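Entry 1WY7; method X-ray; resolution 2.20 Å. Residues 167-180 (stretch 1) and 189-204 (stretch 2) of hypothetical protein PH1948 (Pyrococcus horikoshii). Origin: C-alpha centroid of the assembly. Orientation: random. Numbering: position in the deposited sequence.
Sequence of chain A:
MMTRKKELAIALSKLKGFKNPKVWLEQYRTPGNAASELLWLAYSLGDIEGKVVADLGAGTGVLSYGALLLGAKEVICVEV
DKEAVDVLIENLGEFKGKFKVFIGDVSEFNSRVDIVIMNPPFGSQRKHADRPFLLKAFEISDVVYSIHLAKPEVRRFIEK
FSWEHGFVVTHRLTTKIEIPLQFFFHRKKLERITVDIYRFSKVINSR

Stretch 1 167-180: FVVTHRLTTKIEIP
Stretch 2 (189-204) KLERITVDIYRFSKVI

Strands 167-179 and 191-202 run antiparallel (159° between directions, axes 4.4 Å apart at closest approach) and bury 1564 Å² between the stretches. Strand backbones are extended, phi/psi scattering roughly about -115/140; Val169 (-79/123) and Lys202 (-66/122) have less negative phi, and Thr170 departs in psi.

Phe167 (chi1 -78°, chi2 71°) opposes Lys202, CA-CA 4.3 Å; Lys202 CB lies over its ring face, 3.9 Å from the centroid, so the lysine's aliphatic base covers the buried aromatic ring. Val168 N donates to Ser201 O (3.0 Å) and, in return, Ser201 N to Val168 O (2.9 Å). Val169 (t) shares the face of Phe167; its CG2 packs 3.6 Å from Phe200 CE1 and 3.8 Å from Tyr198 CD2.

The register then shifts by one. At this bulge Thr170 turns to -102/-28, and its N donates to Arg199 O (2.9 Å). Arg199, extended through chi3 (all t) with chi4 -90°, brings NH2 to Thr170 OG1 (2.8 Å), while Arg199 N donates to His171 O (3.0 Å).

Arg172 (t, t, p) lays CG over the Tyr198 ring, 4.2 Å from its centroid; its NE is 3.8 Å from Asp196 OD2, a long salt bridge of charges alone. Leu173 N donates to Ile197 O (2.9 Å), Ile197 N to Leu173 O (2.7 Å). Thr174 (m) donates OG1 to Asp196 OD2 (2.7 Å).

Thr175 pairs with Val195 (Thr175 N to Val195 O 3.0 Å, Val195 N to Thr175 O 2.8 Å), but its buried OG1 has no partner. Past Lys176, opposite Thr194, Ile177 N donates to Ile193 O (2.8 Å) and Ile193 N to Ile177 O (3.1 Å); both side chains, p,t, suit this apolar face, Ile177 CG1 meeting Ile193 CG1 at 3.4 Å. Glu178 OE2 meets Arg192 NH1 in a 2.5 Å salt bridge, near the guanidinium plane. Ile179 N reaches Glu191 O (2.9 Å), Glu191 N Ile179 O (2.8 Å), before Pro180 reaches Leu190 (CA-CA 4.1 Å).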

ATOM      1  N   PHE A 167     -13.143   0.243 -13.136  1.00 36.35           N
ATOM      2  CA  PHE A 167     -13.062   0.918 -11.836  1.00 35.96           C
ATOM      3  C   PHE A 167     -13.083   2.435 -11.971  1.00 35.25           C
ATOM      4  O   PHE A 167     -12.602   2.999 -12.955  1.00 36.68           O
ATOM      5  CB  PHE A 167     -11.783   0.503 -11.080  1.00 34.13           C
ATOM      6  CG  PHE A 167     -11.869  -0.857 -10.434  1.00 34.66           C
ATOM      7  CD1 PHE A 167     -11.879  -2.019 -11.208  1.00 34.67           C
ATOM      8  CD2 PHE A 167     -11.975  -0.974  -9.050  1.00 33.37           C
ATOM      9  CE1 PHE A 167     -11.998  -3.273 -10.613  1.00 33.53           C
ATOM     10  CE2 PHE A 167     -12.096  -2.222  -8.446  1.00 33.14           C
ATOM     11  CZ  PHE A 167     -12.109  -3.374  -9.225  1.00 34.04           C
ATOM     12  N   VAL A 168     -13.646   3.092 -10.970  1.00 35.82           N
ATOM     13  CA  VAL A 168     -13.706   4.544 -10.948  1.00 35.44           C
ATOM     14  C   VAL A 168     -13.085   5.080  -9.670  1.00 34.20           C
ATOM     15  O   VAL A 168     -13.196   4.466  -8.608  1.00 31.98           O
ATOM     16  CB  VAL A 168     -15.145   5.057 -11.009  1.00 35.38           C
ATOM     17  CG1 VAL A 168     -15.593   5.138 -12.437  1.00 37.77           C
ATOM     18  CG2 VAL A 168     -16.048   4.144 -10.207  1.00 34.78           C
ATOM     19  N   VAL A 169     -12.424   6.222  -9.792  1.00 33.31           N
ATOM     20  CA  VAL A 169     -11.803   6.872  -8.653  1.00 33.46           C
ATOM     21  C   VAL A 169     -12.913   7.589  -7.884  1.00 34.43           C
ATOM     22  O   VAL A 169     -13.637   8.404  -8.463  1.00 35.18           O
ATOM     23  CB  VAL A 169     -10.748   7.913  -9.120  1.00 32.45           C
ATOM     24  CG1 VAL A 169     -10.232   8.737  -7.925  1.00 29.29           C
ATOM     25  CG2 VAL A 169      -9.598   7.196  -9.800  1.00 31.56           C
ATOM     26  N   THR A 170     -13.066   7.277  -6.598  1.00 33.62           N
ATOM     27  CA  THR A 170     -14.086   7.941  -5.781  1.00 32.73           C
ATOM     28  C   THR A 170     -13.440   9.020  -4.892  1.00 32.74           C
ATOM     29  O   THR A 170     -14.079  10.016  -4.535  1.00 31.45           O
ATOM     30  CB  THR A 170     -14.828   6.945  -4.870  1.00 31.55           C
ATOM     31  OG1 THR A 170     -13.900   6.361  -3.952  1.00 30.40           O
ATOM     32  CG2 THR A 170     -15.480   5.848  -5.695  1.00 28.84           C
ATOM     33  N   HIS A 171     -12.171   8.813  -4.542  1.00 29.87           N
ATOM     34  CA  HIS A 171     -11.438   9.759  -3.706  1.00 28.88           C
ATOM     35  C   HIS A 171      -9.997   9.842  -4.149  1.00 28.45           C
ATOM     36  O   HIS A 171      -9.421   8.857  -4.612  1.00 29.32           O
ATOM     37  CB  HIS A 171     -11.425   9.327  -2.242  1.00 25.85           C
ATOM     38  CG  HIS A 171     -12.777   9.213  -1.620  1.00 25.30           C
ATOM     39  ND1 HIS A 171     -13.655   8.200  -1.934  1.00 22.58           N
ATOM     40  CD2 HIS A 171     -13.379   9.947  -0.656  1.00 24.19           C
ATOM     41  CE1 HIS A 171     -14.739   8.312  -1.184  1.00 25.36           C
ATOM     42  NE2 HIS A 171     -14.594   9.367  -0.400  1.00 26.77           N
ATOM     43  N   ARG A 172      -9.413  11.020  -4.003  1.00 28.44           N
ATOM     44  CA  ARG A 172      -8.012  11.232  -4.332  1.00 28.39           C
ATOM     45  C   ARG A 172      -7.519  12.332  -3.402  1.00 29.04           C
ATOM     46  O   ARG A 172      -7.949  13.481  -3.508  1.00 29.50           O
ATOM     47  CB  ARG A 172      -7.816  11.667  -5.794  1.00 28.16           C
ATOM     48  CG  ARG A 172      -6.331  11.768  -6.199  1.00 27.22           C
ATOM     49  CD  ARG A 172      -6.112  12.460  -7.544  1.00 29.86           C
ATOM     50  NE  ARG A 172      -6.170  13.914  -7.417  1.00 33.36           N
ATOM     51  CZ  ARG A 172      -6.230  14.765  -8.438  1.00 36.45           C
ATOM     52  NH1 ARG A 172      -6.279  16.071  -8.211  1.00 37.93           N
ATOM     53  NH2 ARG A 172      -6.250  14.317  -9.688  1.00 35.74           N
ATOM     54  N   LEU A 173      -6.639  11.969  -2.475  1.00 30.52           N
ATOM     55  CA  LEU A 173      -6.083  12.928  -1.536  1.00 30.35           C
ATOM     56  C   LEU A 173      -4.644  13.182  -1.931  1.00 31.75           C
ATOM     57  O   LEU A 173      -3.897  12.246  -2.230  1.00 31.60           O
ATOM     58  CB  LEU A 173      -6.137  12.391  -0.102  1.00 30.12           C
ATOM     59  CG  LEU A 173      -7.432  11.753   0.427  1.00 30.95           C
ATOM     60  CD1 LEU A 173      -7.398  11.829   1.943  1.00 31.39           C
ATOM     61  CD2 LEU A 173      -8.680  12.440  -0.110  1.00 27.55           C
ATOM     62  N   THR A 174      -4.247  14.446  -1.931  1.00 32.32           N
ATOM     63  CA  THR A 174      -2.888  14.788  -2.302  1.00 33.19           C
ATOM     64  C   THR A 174      -2.080  15.276  -1.099  1.00 36.77           C
ATOM     65  O   THR A 174      -2.526  16.154  -0.351  1.00 36.64           O
ATOM     66  CB  THR A 174      -2.894  15.854  -3.406  1.00 33.24           C
ATOM     67  OG1 THR A 174      -3.771  15.427  -4.459  1.00 30.40           O
ATOM     68  CG2 THR A 174      -1.495  16.056  -3.970  1.00 31.00           C
ATOM     69  N   THR A 175      -0.907  14.674  -0.903  1.00 37.63           N
ATOM     70  CA  THR A 175      -0.002  15.023   0.196  1.00 40.67           C
ATOM     71  C   THR A 175       1.452  14.911  -0.217  1.00 41.87           C
ATOM     72  O   THR A 175       1.793  14.234  -1.185  1.00 41.08           O
ATOM     73  CB  THR A 175      -0.139  14.101   1.435  1.00 42.22           C
ATOM     74  OG1 THR A 175      -0.560  12.800   1.015  1.00 44.81           O
ATOM     75  CG2 THR A 175      -1.102  14.682   2.453  1.00 45.80           C
ATOM     76  N   LYS A 176       2.310  15.568   0.551  1.00 43.04           N
ATOM     77  CA  LYS A 176       3.741  15.546   0.304  1.00 44.54           C
ATOM     78  C   LYS A 176       4.357  14.595   1.311  1.00 44.34           C
ATOM     79  O   LYS A 176       4.048  14.656   2.501  1.00 44.55           O
ATOM     80  CB  LYS A 176       4.334  16.942   0.508  1.00 45.81           C
ATOM     81  CG  LYS A 176       3.420  18.059   0.032  1.00 50.83           C
ATOM     82  CD  LYS A 176       4.082  19.431   0.093  1.00 52.84           C
ATOM     83  CE  LYS A 176       5.005  19.650  -1.094  1.00 54.88           C
ATOM     84  NZ  LYS A 176       5.492  21.055  -1.167  1.00 56.44           N
ATOM     85  N   ILE A 177       5.213  13.698   0.844  1.00 43.83           N
ATOM     86  CA  ILE A 177       5.870  12.776   1.758  1.00 43.49           C
ATOM     87  C   ILE A 177       7.360  13.029   1.700  1.00 44.29           C
ATOM     88  O   ILE A 177       7.853  13.685   0.784  1.00 43.55           O
ATOM     89  CB  ILE A 177       5.608  11.298   1.391  1.00 42.09           C
ATOM     90  CG1 ILE A 177       6.172  10.985  -0.003  1.00 39.03           C
ATOM     91  CG2 ILE A 177       4.108  11.009   1.468  1.00 42.49           C
ATOM     92  CD1 ILE A 177       6.067   9.514  -0.385  1.00 35.39           C
ATOM     93  N   GLU A 178       8.076  12.518   2.687  1.00 45.78           N
ATOM     94  CA  GLU A 178       9.514  12.677   2.721  1.00 48.53           C
ATOM     95  C   GLU A 178      10.142  11.312   2.895  1.00 47.73           C
ATOM     96  O   GLU A 178       9.904  10.629   3.889  1.00 47.15           O
ATOM     97  CB  GLU A 178       9.915  13.601   3.873  1.00 50.71           C
ATOM     98  CG  GLU A 178       9.294  14.980   3.761  1.00 54.93           C
ATOM     99  CD  GLU A 178       9.762  15.926   4.842  1.00 57.57           C
ATOM    100  OE1 GLU A 178       9.552  15.625   6.037  1.00 58.78           O
ATOM    101  OE2 GLU A 178      10.339  16.978   4.492  1.00 60.02           O
ATOM    102  N   ILE A 179      10.936  10.908   1.917  1.00 47.48           N
ATOM    103  CA  ILE A 179      11.590   9.623   2.004  1.00 47.71           C
ATOM    104  C   ILE A 179      13.039   9.894   2.357  1.00 47.98           C
ATOM    105  O   ILE A 179      13.796  10.420   1.546  1.00 47.35           O
ATOM    106  CB  ILE A 179      11.493   8.851   0.670  1.00 47.44           C
ATOM    107  CG1 ILE A 179      10.022   8.764   0.232  1.00 48.33           C
ATOM    108  CG2 ILE A 179      12.057   7.445   0.844  1.00 45.05           C
ATOM    109  CD1 ILE A 179       9.800   8.065  -1.102  1.00 47.60           C
ATOM    110  N   PRO A 180      13.431   9.574   3.598  1.00 48.60           N
ATOM    111  CA  PRO A 180      14.797   9.770   4.096  1.00 49.64           C
ATOM    112  C   PRO A 180      15.821   9.058   3.222  1.00 48.93           C
ATOM    113  O   PRO A 180      15.607   7.914   2.825  1.00 49.38           O
ATOM    114  CB  PRO A 180      14.739   9.182   5.504  1.00 49.52           C
ATOM    115  CG  PRO A 180      13.327   9.489   5.929  1.00 50.63           C
ATOM    116  CD  PRO A 180      12.538   9.122   4.683  1.00 49.65           C
ATOM    117  N   LYS A 189      19.315  13.886   4.664  1.00 77.14           N
ATOM    118  CA  LYS A 189      18.198  14.457   3.837  1.00 74.49           C
ATOM    119  C   LYS A 189      17.059  13.620   3.298  1.00 71.13           C
ATOM    120  O   LYS A 189      17.190  12.431   3.024  1.00 69.60           O
ATOM    121  CB  LYS A 189      18.853  15.217   2.687  1.00 75.51           C
ATOM    122  CG  LYS A 189      18.074  16.471   2.317  1.00 77.80           C
ATOM    123  CD  LYS A 189      18.316  16.881   0.889  1.00 80.51           C
ATOM    124  CE  LYS A 189      19.789  16.825   0.545  1.00 82.42           C
ATOM    125  NZ  LYS A 189      20.630  16.718   1.767  1.00 83.34           N
ATOM    126  N   LEU A 190      15.913  14.315   3.174  1.00 68.33           N
ATOM    127  CA  LEU A 190      14.694  13.660   2.690  1.00 65.37           C
ATOM    128  C   LEU A 190      14.430  13.973   1.216  1.00 62.93           C
ATOM    129  O   LEU A 190      14.815  15.022   0.708  1.00 62.68           O
ATOM    130  CB  LEU A 190      13.485  14.080   3.533  1.00 64.21           C
ATOM    131  CG  LEU A 190      13.545  13.751   5.027  1.00 66.74           C
ATOM    132  CD1 LEU A 190      12.286  14.230   5.734  1.00 67.15           C
ATOM    133  CD2 LEU A 190      13.741  12.257   5.240  1.00 66.25           C
ATOM    134  N   GLU A 191      13.790  13.026   0.544  1.00 60.41           N
ATOM    135  CA  GLU A 191      13.400  13.195  -0.853  1.00 57.41           C
ATOM    136  C   GLU A 191      11.917  13.557  -0.690  1.00 55.18           C
ATOM    137  O   GLU A 191      11.117  12.712  -0.288  1.00 52.38           O
ATOM    138  CB  GLU A 191      13.569  11.866  -1.608  1.00 56.61           C
ATOM    139  CG  GLU A 191      13.283  11.926  -3.108  1.00 57.46           C
ATOM    140  CD  GLU A 191      13.448  10.572  -3.804  1.00 59.29           C
ATOM    141  OE1 GLU A 191      13.216  10.496  -5.029  1.00 58.69           O
ATOM    142  OE2 GLU A 191      13.809   9.581  -3.131  1.00 60.48           O
ATOM    143  N   ARG A 192      11.564  14.816  -0.956  1.00 54.98           N
ATOM    144  CA  ARG A 192      10.185  15.272  -0.795  1.00 54.31           C
ATOM    145  C   ARG A 192       9.397  15.229  -2.097  1.00 51.84           C
ATOM    146  O   ARG A 192       9.638  16.029  -3.002  1.00 53.35           O
ATOM    147  CB  ARG A 192      10.153  16.704  -0.240  1.00 57.82           C
ATOM    148  CG  ARG A 192      10.646  16.850   1.198  1.00 61.76           C
ATOM    149  CD  ARG A 192      12.171  16.878   1.281  1.00 66.95           C
ATOM    150  NE  ARG A 192      12.711  18.237   1.316  1.00 68.53           N
ATOM    151  CZ  ARG A 192      12.434  19.123   2.271  1.00 70.27           C
ATOM    152  NH1 ARG A 192      11.623  18.792   3.268  1.00 70.33           N
ATOM    153  NH2 ARG A 192      12.970  20.338   2.235  1.00 70.62           N
ATOM    154  N   ILE A 193       8.460  14.292  -2.196  1.00 46.18           N
ATOM    155  CA  ILE A 193       7.628  14.183  -3.389  1.00 42.63           C
ATOM    156  C   ILE A 193       6.162  14.349  -3.029  1.00 39.08           C
ATOM    157  O   ILE A 193       5.767  14.192  -1.881  1.00 35.89           O
ATOM    158  CB  ILE A 193       7.745  12.806  -4.097  1.00 42.40           C
ATOM    159  CG1 ILE A 193       7.575  11.690  -3.074  1.00 43.68           C
ATOM    160  CG2 ILE A 193       9.050  12.702  -4.852  1.00 44.31           C
ATOM    161  CD1 ILE A 193       7.289  10.333  -3.696  1.00 45.88           C
ATOM    162  N   THR A 194       5.357  14.654  -4.035  1.00 36.90           N
ATOM    163  CA  THR A 194       3.943  14.821  -3.830  1.00 35.09           C
ATOM    164  C   THR A 194       3.240  13.622  -4.431  1.00 34.56           C
ATOM    165  O   THR A 194       3.436  13.306  -5.602  1.00 35.64           O
ATOM    166  CB  THR A 194       3.463  16.089  -4.500  1.00 35.44           C
ATOM    167  OG1 THR A 194       4.247  17.185  -4.016  1.00 35.38           O
ATOM    168  CG2 THR A 194       1.991  16.324  -4.192  1.00 32.68           C
ATOM    169  N   VAL A 195       2.434  12.944  -3.621  1.00 31.30           N
ATOM    170  CA  VAL A 195       1.706  11.776  -4.091  1.00 28.39           C
ATOM    171  C   VAL A 195       0.195  11.944  -3.919  1.00 29.26           C
ATOM    172  O   VAL A 195      -0.272  12.786  -3.148  1.00 26.31           O
ATOM    173  CB  VAL A 195       2.132  10.474  -3.314  1.00 28.97           C
ATOM    174  CG1 VAL A 195       3.611  10.152  -3.566  1.00 26.68           C
ATOM    175  CG2 VAL A 195       1.892  10.648  -1.817  1.00 25.36           C
ATOM    176  N   ASP A 196      -0.553  11.139  -4.667  1.00 27.18           N
ATOM    177  CA  ASP A 196      -2.002  11.112  -4.592  1.00 27.62           C
ATOM    178  C   ASP A 196      -2.336   9.770  -3.960  1.00 27.57           C
ATOM    179  O   ASP A 196      -1.720   8.746  -4.284  1.00 27.89           O
ATOM    180  CB  ASP A 196      -2.650  11.144  -5.983  1.00 28.41           C
ATOM    181  CG  ASP A 196      -2.520  12.483  -6.665  1.00 31.44           C
ATOM    182  OD1 ASP A 196      -2.255  12.482  -7.882  1.00 29.75           O
ATOM    183  OD2 ASP A 196      -2.685  13.527  -5.997  1.00 28.58           O
ATOM    184  N   ILE A 197      -3.297   9.780  -3.050  1.00 27.12           N
ATOM    185  CA  ILE A 197      -3.764   8.561  -2.420  1.00 25.99           C
ATOM    186  C   ILE A 197      -5.127   8.346  -3.081  1.00 27.22           C
ATOM    187  O   ILE A 197      -6.029   9.183  -2.959  1.00 27.57           O
ATOM    188  CB  ILE A 197      -3.920   8.743  -0.898  1.00 24.93           C
ATOM    189  CG1 ILE A 197      -2.562   9.100  -0.290  1.00 23.35           C
ATOM    190  CG2 ILE A 197      -4.495   7.477  -0.281  1.00 23.51           C
ATOM    191  CD1 ILE A 197      -2.595   9.327   1.199  1.00 23.16           C
ATOM    192  N   TYR A 198      -5.264   7.243  -3.809  1.00 26.56           N
ATOM    193  CA  TYR A 198      -6.506   6.949  -4.512  1.00 26.42           C
ATOM    194  C   TYR A 198      -7.362   5.898  -3.851  1.00 26.40           C
ATOM    195  O   TYR A 198      -6.869   5.034  -3.137  1.00 28.53           O
ATOM    196  CB  TYR A 198      -6.242   6.410  -5.929  1.00 23.95           C
ATOM    197  CG  TYR A 198      -5.635   7.353  -6.931  1.00 24.33           C
ATOM    198  CD1 TYR A 198      -4.255   7.568  -6.977  1.00 23.09           C
ATOM    199  CD2 TYR A 198      -6.434   7.987  -7.886  1.00 24.03           C
ATOM    200  CE1 TYR A 198      -3.685   8.392  -7.959  1.00 22.53           C
ATOM    201  CE2 TYR A 198      -5.874   8.809  -8.868  1.00 21.39           C
ATOM    202  CZ  TYR A 198      -4.503   9.005  -8.892  1.00 20.06           C
ATOM    203  OH  TYR A 198      -3.960   9.856  -9.821  1.00 22.81           O
ATOM    204  N   ARG A 199      -8.655   5.983  -4.128  1.00 27.42           N
ATOM    205  CA  ARG A 199      -9.618   4.992  -3.690  1.00 27.67           C
ATOM    206  C   ARG A 199     -10.388   4.673  -4.965  1.00 29.42           C
ATOM    207  O   ARG A 199     -11.033   5.554  -5.533  1.00 30.73           O
ATOM    208  CB  ARG A 199     -10.595   5.522  -2.659  1.00 27.40           C
ATOM    209  CG  ARG A 199     -11.597   4.428  -2.289  1.00 27.04           C
ATOM    210  CD  ARG A 199     -12.649   4.860  -1.311  1.00 29.00           C
ATOM    211  NE  ARG A 199     -13.499   3.724  -0.962  1.00 30.37           N
ATOM    212  CZ  ARG A 199     -14.605   3.380  -1.615  1.00 30.88           C
ATOM    213  NH1 ARG A 199     -15.297   2.319  -1.213  1.00 25.80           N
ATOM    214  NH2 ARG A 199     -15.027   4.106  -2.655  1.00 26.72           N
ATOM    215  N   PHE A 200     -10.291   3.430  -5.424  1.00 29.35           N
ATOM    216  CA  PHE A 200     -10.971   2.977  -6.636  1.00 29.60           C
ATOM    217  C   PHE A 200     -12.134   2.080  -6.206  1.00 32.64           C
ATOM    218  O   PHE A 200     -12.016   1.332  -5.237  1.00 30.44           O
ATOM    219  CB  PHE A 200     -10.021   2.141  -7.507  1.00 25.83           C
ATOM    220  CG  PHE A 200      -8.759   2.858  -7.922  1.00 25.18           C
ATOM    221  CD1 PHE A 200      -8.733   3.643  -9.062  1.00 24.90           C
ATOM    222  CD2 PHE A 200      -7.579   2.676  -7.211  1.00 23.45           C
ATOM    223  CE1 PHE A 200      -7.549   4.236  -9.497  1.00 25.10           C
ATOM    224  CE2 PHE A 200      -6.391   3.259  -7.636  1.00 23.39           C
ATOM    225  CZ  PHE A 200      -6.372   4.040  -8.780  1.00 22.82           C
ATOM    226  N   SER A 201     -13.246   2.150  -6.930  1.00 34.82           N
ATOM    227  CA  SER A 201     -14.412   1.330  -6.627  1.00 37.78           C
ATOM    228  C   SER A 201     -14.891   0.695  -7.935  1.00 40.32           C
ATOM    229  O   SER A 201     -14.964   1.379  -8.962  1.00 39.74           O
ATOM    230  CB  SER A 201     -15.514   2.207  -6.030  1.00 39.13           C
ATOM    231  OG  SER A 201     -16.626   1.427  -5.631  1.00 41.15           O
ATOM    232  N   LYS A 202     -15.212  -0.596  -7.914  1.00 43.24           N
ATOM    233  CA  LYS A 202     -15.665  -1.271  -9.136  1.00 48.14           C
ATOM    234  C   LYS A 202     -17.017  -0.739  -9.618  1.00 49.99           C
ATOM    235  O   LYS A 202     -18.003  -0.782  -8.885  1.00 49.62           O
ATOM    236  CB  LYS A 202     -15.756  -2.787  -8.921  1.00 49.53           C
ATOM    237  CG  LYS A 202     -16.072  -3.543 -10.206  1.00 52.72           C
ATOM    238  CD  LYS A 202     -15.724  -5.020 -10.125  1.00 55.40           C
ATOM    239  CE  LYS A 202     -15.632  -5.612 -11.529  1.00 57.10           C
ATOM    240  NZ  LYS A 202     -15.196  -7.041 -11.536  1.00 59.88           N
ATOM    241  N   VAL A 203     -17.052  -0.246 -10.857  1.00 54.01           N
ATOM    242  CA  VAL A 203     -18.277   0.316 -11.437  1.00 57.99           C
ATOM    243  C   VAL A 203     -19.470  -0.610 -11.223  1.00 60.76           C
ATOM    244  O   VAL A 203     -19.450  -1.776 -11.624  1.00 59.95           O
ATOM    245  CB  VAL A 203     -18.099   0.607 -12.942  1.00 58.19           C
ATOM    246  CG1 VAL A 203     -19.379   1.192 -13.513  1.00 58.16           C
ATOM    247  CG2 VAL A 203     -16.942   1.581 -13.142  1.00 57.97           C
ATOM    248  N   ILE A 204     -20.509  -0.062 -10.592  1.00 64.26           N
ATOM    249  CA  ILE A 204     -21.716  -0.805 -10.243  1.00 68.08           C
ATOM    250  C   ILE A 204     -21.324  -2.031  -9.422  1.00 69.30           C
ATOM    251  O   ILE A 204     -21.633  -2.046  -8.210  1.00 69.98           O
ATOM    252  CB  ILE A 204     -22.525  -1.271 -11.483  1.00 69.77           C
ATOM    253  CG1 ILE A 204     -23.155  -0.060 -12.183  1.00 71.90           C
ATOM    254  CG2 ILE A 204     -23.615  -2.253 -11.048  1.00 70.32           C
ATOM    255  CD1 ILE A 204     -24.300  -0.405 -13.137  1.00 73.85           C
TER
HETATM  256  O   HOH W   1      -6.324  11.869 -11.006  1.00 37.45           O